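Local structure of putative phosphosugar isomerase (Clostridium difficile, 3G68) at residues K36-G41 / V65-F70; G43-S48 / V87-G92; L131-G136 / Y148-N153. The protein probably acts as an isomerase on phosphorylated sugars, binding them through its paired SIS domains, although its own substrate is not established. One frame throughout, in Å; residues are numbered along the deposited sequence.

Interaction 1: K36-G41 / V65-F70; sequences KIIITG and VKMYPF
Ile38 and Val65 lie side by side as bridge partners of two parallel strands, with CG1 of Ile38 3.8 Å from CG2 of Val65. The same isoleucine meets the selenomethionine Met67 through its other branch: CG2 of Ile38 sits 3.8 Å from SE, and the terminal CE of Met67 reaches back to both CG1 and CD1. With SE anti to CA (chi2 176°), the extended Met67 chain crosses Ile38 obliquely and leans toward the start of the strands. Between the strands the ladder is regular: Val65 N donates to Ile37 O, Ile39 N to Val65 O at 2.9 Å, and Met67 N to Ile39 O. These strands are the first and second of a right-handed beta-alpha-beta unit, joined by helix 43-59, in the parallel, flavodoxin-like sheet of the SIS domain, where strand 63-67 is outermost within this chain and strand 36-40 also pairs with strand 84-90. Past the ladder, Thr40 continues the link with its side chain. OG1, anti to the backbone N (chi1 -170°), gives a 2.7 Å bond to Met67 O and approaches from above the carbonyl plane, 37° out of it. Pro69 then closes over the strand end, its CD 3.2 Å from Gly41 O, a buried oxygen without a polar partner. The partly exposed side is looser. At the start of its strand, the extended Lys36 only brushes CG2 of Val65 with its CE, at 4.1 Å. Lys66, on the sheet face of Ile39, meets Ile39 O through CB and bends away at chi2 toward Tyr46 and Val50.

Interaction 2: G43-S48 / V87-G92; sequences GTSYHS and VGVSQG. With CIT (citric acid), chain G.
Ser45 and Val89 have the most surface buried where the first turn of helix 43-59 meets the C-terminal end of strand 84-90. The serine CB points at the strand and lies against both O (3.2 Å) and CG1 (3.5 Å) of Val89, the latter closer than usual for two carbons. CG1, anti to the backbone N of Val89 (chi1 -178°), is the branch turned to Ser45, and it also touches OG. One turn on, Ser48 borders the same methyl through OG at 3.9 Å. That hydroxyl is turned back to its own helix and gives a 2.6 Å bond to Ser45 O, in the carbonyl plane and on a lone pair, leaving Val89 a mainly van der Waals neighbour. Thr150 of helix 145-165 packs on both Ser48 and Val89.

The polar end of Ser45 is engaged by the bound citrate, probably taken up from the crystallisation liquor. OG lies anti to the carbonyl carbon (chi1 -68°) and bonds citrate O5 at 2.5 Å, a distance so short that it should be read with caution. The same oxygen accepts Gln91 N, so one carboxylate oxygen bridges helix and strand end. Its twin O6 takes the hydroxyl of Ser90 at 2.8 Å, while Gly92 N and Thr44 N hold the other two carboxylates through O4 and O1. Ser95 adds another hydroxyl, and Gln91 NE2 turns elsewhere, to Glu138. Serine hydroxyls and backbone N-H groups gathered round an anion at the C-terminal ends of parallel strands are characteristic of the phosphosugar pocket of SIS domains, and the citrate is consistent with occupying that site here.

Interaction 3: L131-G136 / Y148-N153; sequences LTVNCG and YCTKLN
Val133 supplies most of the apolar contact, reaching from the loop that follows strand 129-130 onto helix 145-165. Its two methyls divide the work. CG1, anti to the backbone N (chi1 177°), presses on Cys149 CB at 3.5 Å, tighter than usual for two carbons, whereas CG2 lies 3.7 Å from both Thr150 OG1 and Asn153 ND2. The side chains of Val133 and Thr150 cross at about a right angle; that of Asn153 slides past the valine in the opposite direction. Two residues along the loop, CB of Cys135 rests on SG of Cys149 at 3.6 Å, a sulfur-to-methylene contact and not a disulfide. Ile18 of helix 4-20 packs on Cys149 and Asn153.

The polar contacts gather round the Asn153 amide. Its ND2 end comes within 2.9 Å of Leu131 O, and its OD1 end accepts a hydrogen bond from a water at 2.7 Å. The same water donates to Thr132 O, also at 2.7 Å, and accepts from N of Asn134, the residue at the centre of an inverse gamma turn. Thr150 OG1 has its own partner one turn back, Gly146 O.

This chemistry implies that an irregular loop is held to the helix by close apolar contact at Val133 and Cys135, while one water satisfies a buried amide oxygen together with Thr132 O and Asn134 N of the loop, and so carries part of the polar link between loop and helix.

Interactions 1 and 2 interlock along the chain and share the sheet: Thr40 O lies 2.9 Å from Val89 N, a probable hydrogen bond, and CE1 of Tyr68 comes within 3.3 Å of CD2 of the stacked Tyr46. Interaction 3 opens later in the chain and meets interaction 2 through Thr150, whose CG2 is 3.4 Å from CG1 of Val89 and from OG of Ser48. Centres are about 10 Å apart in both pairs. Interactions 1 and 3 do not touch, their nearest atoms being about 7 Å apart. Interaction 2 touches both others and holds the citrate, whereas the centres of interactions 1 and 3 are about 17 Å apart.

Interaction 1: K36-G41 / V65-F70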
loop_
_atom_site.group_PDB
_atom_site.type_symbol
_atom_site.label_atom_id
_atom_site.label_comp_id
_atom_site.label_asym_id
_atom_site.label_seq_id
_atom_site.Cartn_x
_atom_site.Cartn_y
_atom_site.Cartn_z
ATOM N N LYS B 36 -54.148 -16.046 25.040
ATOM C CA LYS B 36 -53.455 -16.183 26.319
ATOM C C LYS B 36 -52.354 -17.227 26.210
ATOM O O LYS B 36 -52.479 -18.203 25.467
ATOM C CB LYS B 36 -54.467 -16.589 27.400
ATOM C CG LYS B 36 -53.930 -16.733 28.825
ATOM C CD LYS B 36 -55.093 -16.918 29.827
ATOM C CE LYS B 36 -54.611 -17.026 31.255
ATOM N NZ LYS B 36 -55.752 -17.149 32.214
ATOM N N ILE B 37 -51.251 -16.988 26.928
ATOM C CA ILE B 37 -50.180 -17.950 27.066
ATOM C C ILE B 37 -49.954 -18.207 28.565
ATOM O O ILE B 37 -49.841 -17.273 29.346
ATOM C CB ILE B 37 -48.878 -17.436 26.430
ATOM C CG1 ILE B 37 -49.020 -17.387 24.909
ATOM C CG2 ILE B 37 -47.733 -18.359 26.792
ATOM C CD1 ILE B 37 -47.875 -16.631 24.208
ATOM N N ILE B 38 -49.931 -19.480 28.942
ATOM C CA ILE B 38 -49.589 -19.920 30.268
ATOM C C ILE B 38 -48.290 -20.723 30.114
ATOM O O ILE B 38 -48.210 -21.616 29.256
ATOM C CB ILE B 38 -50.690 -20.821 30.889
ATOM C CG1 ILE B 38 -52.017 -20.044 31.032
ATOM C CG2 ILE B 38 -50.220 -21.352 32.221
ATOM C CD1 ILE B 38 -53.263 -20.931 31.321
ATOM N N ILE B 39 -47.261 -20.358 30.881
ATOM C CA ILE B 39 -46.003 -21.093 30.901
ATOM C C ILE B 39 -45.969 -21.844 32.219
ATOM O O ILE B 39 -46.148 -21.220 33.257
ATOM C CB ILE B 39 -44.780 -20.166 30.855
ATOM C CG1 ILE B 39 -44.808 -19.256 29.630
ATOM C CG2 ILE B 39 -43.518 -21.010 30.894
ATOM C CD1 ILE B 39 -43.844 -18.063 29.750
ATOM N N THR B 40 -45.763 -23.162 32.186
ATOM C CA THR B 40 -45.740 -23.951 33.417
ATOM C C THR B 40 -44.643 -25.006 33.420
ATOM O O THR B 40 -44.326 -25.592 32.381
ATOM C CB THR B 40 -47.136 -24.611 33.739
ATOM O OG1 THR B 40 -47.107 -25.175 35.057
ATOM C CG2 THR B 40 -47.503 -25.709 32.748
ATOM N N GLY B 41 -44.064 -25.213 34.604
ATOM C CA GLY B 41 -43.031 -26.224 34.858
ATOM C C GLY B 41 -42.603 -26.202 36.323
ATOM O O GLY B 41 -43.028 -25.322 37.078
ATOM N N VAL B 65 -48.806 -15.504 31.435
ATOM C CA VAL B 65 -48.699 -15.740 32.864
ATOM C C VAL B 65 -47.890 -16.997 33.061
ATOM O O VAL B 65 -47.749 -17.815 32.141
ATOM C CB VAL B 65 -50.090 -15.810 33.523
ATOM C CG1 VAL B 65 -50.837 -14.476 33.303
ATOM C CG2 VAL B 65 -50.884 -16.946 32.956
ATOM N N LYS B 66 -47.258 -17.102 34.222
ATOM C CA LYS B 66 -46.521 -18.309 34.544
ATOM C C LYS B 66 -47.135 -18.893 35.797
ATOM O O LYS B 66 -47.602 -18.152 36.666
ATOM C CB LYS B 66 -45.000 -18.074 34.690
ATOM C CG LYS B 66 -44.475 -17.555 35.998
ATOM C CD LYS B 66 -44.814 -16.119 36.272
ATOM C CE LYS B 66 -44.581 -15.819 37.742
ATOM N NZ LYS B 66 -45.035 -14.436 38.020
HETATM N N MSE B 67 -47.077 -20.208 35.910
HETATM C CA MSE B 67 -47.676 -20.894 37.032
HETATM C C MSE B 67 -46.975 -22.181 37.374
HETATM O O MSE B 67 -46.545 -22.904 36.481
HETATM C CB MSE B 67 -49.120 -21.281 36.663
HETATM C CG MSE B 67 -50.015 -20.150 36.220
HETATM SE SE MSE B 67 -51.735 -20.894 35.700
HETATM C CE MSE B 67 -52.639 -19.308 34.928
ATOM N N TYR B 68 -46.870 -22.477 38.670
ATOM C CA TYR B 68 -46.405 -23.781 39.113
ATOM C C TYR B 68 -47.474 -24.800 38.662
ATOM O O TYR B 68 -48.662 -24.464 38.617
ATOM C CB TYR B 68 -46.298 -23.868 40.652
ATOM C CG TYR B 68 -45.073 -23.284 41.317
ATOM C CD1 TYR B 68 -43.799 -23.847 41.113
ATOM C CD2 TYR B 68 -45.190 -22.250 42.247
ATOM C CE1 TYR B 68 -42.681 -23.346 41.773
ATOM C CE2 TYR B 68 -44.086 -21.747 42.917
ATOM C CZ TYR B 68 -42.822 -22.286 42.685
ATOM O OH TYR B 68 -41.714 -21.771 43.376
ATOM N N PRO B 69 -47.074 -26.034 38.328
ATOM C CA PRO B 69 -48.080 -27.021 37.913
ATOM C C PRO B 69 -49.186 -27.271 38.975
ATOM O O PRO B 69 -50.352 -27.413 38.599
ATOM C CB PRO B 69 -47.253 -28.282 37.670
ATOM C CG PRO B 69 -45.887 -27.771 37.354
ATOM C CD PRO B 69 -45.715 -26.587 38.245
ATOM N N PHE B 70 -48.834 -27.271 40.267
ATOM C CA PHE B 70 -49.857 -27.469 41.333
ATOM C C PHE B 70 -50.964 -26.405 41.344
ATOM O O PHE B 70 -52.035 -26.644 41.893
ATOM C CB PHE B 70 -49.251 -27.641 42.735
ATOM C CG PHE B 70 -48.553 -26.419 43.290
ATOM C CD1 PHE B 70 -49.281 -25.371 43.869
ATOM C CD2 PHE B 70 -47.159 -26.345 43.302
ATOM C CE1 PHE B 70 -48.626 -24.254 44.438
ATOM C CE2 PHE B 70 -46.501 -25.240 43.857
ATOM C CZ PHE B 70 -47.241 -24.195 44.422
#

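Interaction 2: G43-S48 / V87-G92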
loop_
_atom_site.group_PDB
_atom_site.type_symbol
_atom_site.label_atom_id
_atom_site.label_comp_id
_atom_site.label_asym_id
_atom_site.label_seq_id
_atom_site.Cartn_x
_atom_site.Cartn_y
_atom_site.Cartn_z
ATOM N N GLY B 43 -39.408 -26.351 39.412
ATOM C CA GLY B 43 -38.038 -25.889 39.688
ATOM C C GLY B 43 -37.445 -24.929 38.665
ATOM O O GLY B 43 -38.045 -23.907 38.376
ATOM N N THR B 44 -36.290 -25.288 38.100
ATOM C CA THR B 44 -35.598 -24.477 37.086
ATOM C C THR B 44 -36.461 -24.130 35.870
ATOM O O THR B 44 -36.326 -23.033 35.298
ATOM C CB THR B 44 -34.269 -25.185 36.704
ATOM O OG1 THR B 44 -33.480 -25.306 37.901
ATOM C CG2 THR B 44 -33.478 -24.432 35.629
ATOM N N SER B 45 -37.355 -25.046 35.480
ATOM C CA SER B 45 -38.288 -24.789 34.376
ATOM C C SER B 45 -39.262 -23.690 34.803
ATOM O O SER B 45 -39.479 -22.722 34.055
ATOM C CB SER B 45 -39.003 -26.058 33.945
ATOM O OG SER B 45 -38.068 -26.926 33.344
ATOM N N TYR B 46 -39.783 -23.782 36.031
ATOM C CA TYR B 46 -40.616 -22.708 36.582
ATOM C C TYR B 46 -39.872 -21.390 36.526
ATOM O O TYR B 46 -40.429 -20.392 36.072
ATOM C CB TYR B 46 -41.081 -22.973 38.023
ATOM C CG TYR B 46 -41.950 -21.854 38.576
ATOM C CD1 TYR B 46 -43.182 -21.568 38.016
ATOM C CD2 TYR B 46 -41.527 -21.085 39.656
ATOM C CE1 TYR B 46 -43.968 -20.524 38.496
ATOM C CE2 TYR B 46 -42.308 -20.062 40.150
ATOM C CZ TYR B 46 -43.506 -19.783 39.575
ATOM O OH TYR B 46 -44.249 -18.762 40.087
ATOM N N HIS B 47 -38.607 -21.382 36.944
ATOM C CA HIS B 47 -37.824 -20.137 36.982
ATOM C C HIS B 47 -37.635 -19.507 35.614
ATOM O O HIS B 47 -37.559 -18.294 35.510
ATOM C CB HIS B 47 -36.458 -20.313 37.671
ATOM C CG HIS B 47 -36.549 -20.790 39.102
ATOM N ND1 HIS B 47 -35.602 -21.617 39.676
ATOM C CD2 HIS B 47 -37.513 -20.622 40.039
ATOM C CE1 HIS B 47 -35.955 -21.887 40.927
ATOM N NE2 HIS B 47 -37.115 -21.301 41.172
ATOM N N SER B 48 -37.508 -20.335 34.580
ATOM C CA SER B 48 -37.370 -19.810 33.216
ATOM C C SER B 48 -38.620 -18.987 32.883
ATOM O O SER B 48 -38.504 -17.891 32.349
ATOM C CB SER B 48 -37.083 -20.916 32.186
ATOM O OG SER B 48 -38.224 -21.726 31.948
ATOM N N VAL B 87 -47.750 -23.688 27.560
ATOM C CA VAL B 87 -46.397 -24.091 27.238
ATOM C C VAL B 87 -45.834 -24.833 28.455
ATOM O O VAL B 87 -45.546 -24.220 29.486
ATOM C CB VAL B 87 -45.506 -22.906 26.868
ATOM C CG1 VAL B 87 -44.136 -23.407 26.446
ATOM C CG2 VAL B 87 -46.131 -22.061 25.745
ATOM N N GLY B 88 -45.725 -26.155 28.324
ATOM C CA GLY B 88 -45.118 -27.003 29.339
ATOM C C GLY B 88 -43.602 -27.007 29.140
ATOM O O GLY B 88 -43.121 -27.294 28.039
ATOM N N VAL B 89 -42.859 -26.695 30.198
ATOM C CA VAL B 89 -41.390 -26.643 30.192
ATOM C C VAL B 89 -40.822 -27.722 31.134
ATOM O O VAL B 89 -41.182 -27.781 32.311
ATOM C CB VAL B 89 -40.919 -25.258 30.629
ATOM C CG1 VAL B 89 -39.372 -25.144 30.591
ATOM C CG2 VAL B 89 -41.548 -24.174 29.751
ATOM N N SER B 90 -39.964 -28.594 30.611
ATOM C CA SER B 90 -39.301 -29.633 31.409
ATOM C C SER B 90 -38.037 -30.052 30.693
ATOM O O SER B 90 -38.145 -30.676 29.649
ATOM C CB SER B 90 -40.218 -30.851 31.614
ATOM O OG SER B 90 -39.548 -31.894 32.320
ATOM N N GLN B 91 -36.845 -29.729 31.223
ATOM C CA GLN B 91 -35.617 -30.083 30.488
ATOM C C GLN B 91 -35.465 -31.577 30.223
ATOM O O GLN B 91 -35.118 -31.956 29.101
ATOM C CB GLN B 91 -34.341 -29.521 31.080
ATOM C CG GLN B 91 -33.147 -29.703 30.130
ATOM C CD GLN B 91 -31.889 -29.006 30.585
ATOM O OE1 GLN B 91 -31.939 -28.108 31.430
ATOM N NE2 GLN B 91 -30.733 -29.414 30.025
ATOM N N GLY B 92 -35.705 -32.412 31.230
ATOM C CA GLY B 92 -35.668 -33.857 31.039
ATOM C C GLY B 92 -36.891 -34.334 30.269
ATOM O O GLY B 92 -36.881 -35.443 29.714
HETATM C C1 CIT G . -36.181 -29.184 38.290
HETATM O O1 CIT G . -35.349 -28.281 38.544
HETATM O O2 CIT G . -36.263 -30.210 39.016
HETATM C C2 CIT G . -37.048 -29.045 37.065
HETATM C C3 CIT G . -36.920 -30.264 36.156
HETATM O O7 CIT G . -37.640 -31.354 36.783
HETATM C C4 CIT G . -35.472 -30.692 35.869
HETATM C C5 CIT G . -35.332 -31.754 34.782
HETATM O O3 CIT G . -34.311 -32.475 34.743
HETATM O O4 CIT G . -36.206 -31.948 33.912
HETATM C C6 CIT G . -37.616 -29.883 34.868
HETATM O O5 CIT G . -37.036 -29.041 34.123
HETATM O O6 CIT G . -38.717 -30.428 34.572
#

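Interaction 3: L131-G136 / Y148-N153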
loop_
_atom_site.group_PDB
_atom_site.type_symbol
_atom_site.label_atom_id
_atom_site.label_comp_id
_atom_site.label_asym_id
_atom_site.label_seq_id
_atom_site.Cartn_x
_atom_site.Cartn_y
_atom_site.Cartn_z
ATOM N N LEU B 131 -41.632 -27.713 20.648
ATOM C CA LEU B 131 -40.688 -26.594 20.556
ATOM C C LEU B 131 -39.427 -26.909 21.366
ATOM O O LEU B 131 -39.075 -26.195 22.320
ATOM C CB LEU B 131 -41.375 -25.320 21.058
ATOM C CG LEU B 131 -42.708 -24.928 20.440
ATOM C CD1 LEU B 131 -43.235 -23.680 21.121
ATOM C CD2 LEU B 131 -42.554 -24.697 18.914
ATOM N N THR B 132 -38.793 -28.011 20.973
ATOM C CA THR B 132 -37.603 -28.568 21.602
ATOM C C THR B 132 -36.510 -27.527 21.825
ATOM O O THR B 132 -36.213 -26.736 20.932
ATOM C CB THR B 132 -37.029 -29.700 20.731
ATOM O OG1 THR B 132 -38.111 -30.577 20.341
ATOM C CG2 THR B 132 -35.950 -30.476 21.489
ATOM N N VAL B 133 -35.968 -27.505 23.039
ATOM C CA VAL B 133 -34.855 -26.638 23.376
ATOM C C VAL B 133 -33.642 -27.449 22.932
ATOM O O VAL B 133 -33.265 -28.416 23.587
ATOM C CB VAL B 133 -34.798 -26.307 24.887
ATOM C CG1 VAL B 133 -33.557 -25.436 25.184
ATOM C CG2 VAL B 133 -36.062 -25.617 25.324
ATOM N N ASN B 134 -33.014 -27.059 21.820
ATOM C CA ASN B 134 -31.902 -27.836 21.259
ATOM C C ASN B 134 -30.553 -27.484 21.848
ATOM O O ASN B 134 -29.656 -27.050 21.130
ATOM C CB ASN B 134 -31.901 -27.685 19.725
ATOM C CG ASN B 134 -33.137 -28.269 19.098
ATOM O OD1 ASN B 134 -33.858 -27.590 18.351
ATOM N ND2 ASN B 134 -33.423 -29.525 19.430
ATOM N N CYS B 135 -30.415 -27.692 23.161
ATOM C CA CYS B 135 -29.186 -27.390 23.901
ATOM C C CYS B 135 -28.227 -28.593 24.033
ATOM O O CYS B 135 -27.088 -28.447 24.523
ATOM C CB CYS B 135 -29.570 -26.862 25.284
ATOM S SG CYS B 135 -30.509 -28.049 26.229
ATOM N N GLY B 136 -28.660 -29.774 23.593
ATOM C CA GLY B 136 -27.858 -30.998 23.696
ATOM C C GLY B 136 -28.053 -31.587 25.087
ATOM O O GLY B 136 -28.671 -30.958 25.959
ATOM N N TYR B 148 -30.516 -21.280 30.480
ATOM C CA TYR B 148 -30.284 -20.217 29.482
ATOM C C TYR B 148 -30.977 -20.504 28.135
ATOM O O TYR B 148 -31.643 -19.641 27.571
ATOM C CB TYR B 148 -28.803 -19.997 29.238
ATOM C CG TYR B 148 -28.105 -19.342 30.403
ATOM C CD1 TYR B 148 -28.364 -18.006 30.741
ATOM C CD2 TYR B 148 -27.169 -20.036 31.150
ATOM C CE1 TYR B 148 -27.719 -17.395 31.820
ATOM C CE2 TYR B 148 -26.508 -19.428 32.215
ATOM C CZ TYR B 148 -26.794 -18.119 32.545
ATOM O OH TYR B 148 -26.167 -17.505 33.593
ATOM N N CYS B 149 -30.820 -21.725 27.624
ATOM C CA CYS B 149 -31.405 -22.050 26.338
ATOM C C CYS B 149 -32.941 -22.109 26.397
ATOM O O CYS B 149 -33.572 -21.843 25.387
ATOM C CB CYS B 149 -30.823 -23.349 25.781
ATOM S SG CYS B 149 -29.083 -23.296 25.366
ATOM N N THR B 150 -33.540 -22.412 27.559
ATOM C CA THR B 150 -35.015 -22.453 27.706
ATOM C C THR B 150 -35.557 -21.004 27.769
ATOM O O THR B 150 -36.554 -20.654 27.108
ATOM C CB THR B 150 -35.435 -23.311 28.942
ATOM O OG1 THR B 150 -35.010 -24.679 28.727
ATOM C CG2 THR B 150 -36.952 -23.258 29.195
ATOM N N LYS B 151 -34.892 -20.137 28.540
ATOM C CA LYS B 151 -35.247 -18.720 28.544
ATOM C C LYS B 151 -35.166 -18.133 27.117
ATOM O O LYS B 151 -36.067 -17.432 26.689
ATOM C CB LYS B 151 -34.344 -17.918 29.457
ATOM C CG LYS B 151 -34.507 -18.238 30.942
ATOM C CD LYS B 151 -33.713 -17.233 31.782
ATOM C CE LYS B 151 -32.172 -17.418 31.672
ATOM N NZ LYS B 151 -31.448 -16.535 32.605
ATOM N N LEU B 152 -34.086 -18.432 26.394
ATOM C CA LEU B 152 -33.937 -17.956 25.016
ATOM C C LEU B 152 -35.088 -18.459 24.152
ATOM O O LEU B 152 -35.685 -17.694 23.410
ATOM C CB LEU B 152 -32.620 -18.434 24.400
ATOM C CG LEU B 152 -32.306 -18.040 22.955
ATOM C CD1 LEU B 152 -32.375 -16.531 22.708
ATOM C CD2 LEU B 152 -30.889 -18.539 22.623
ATOM N N ASN B 153 -35.395 -19.740 24.268
ATOM C CA ASN B 153 -36.473 -20.383 23.480
ATOM C C ASN B 153 -37.833 -19.709 23.688
ATOM O O ASN B 153 -38.591 -19.490 22.731
ATOM C CB ASN B 153 -36.565 -21.888 23.811
ATOM C CG ASN B 153 -36.603 -22.759 22.565
ATOM O OD1 ASN B 153 -35.801 -22.565 21.642
ATOM N ND2 ASN B 153 -37.508 -23.729 22.534
HETATM O O HOH W 1 -34.515 -24.707 20.506
#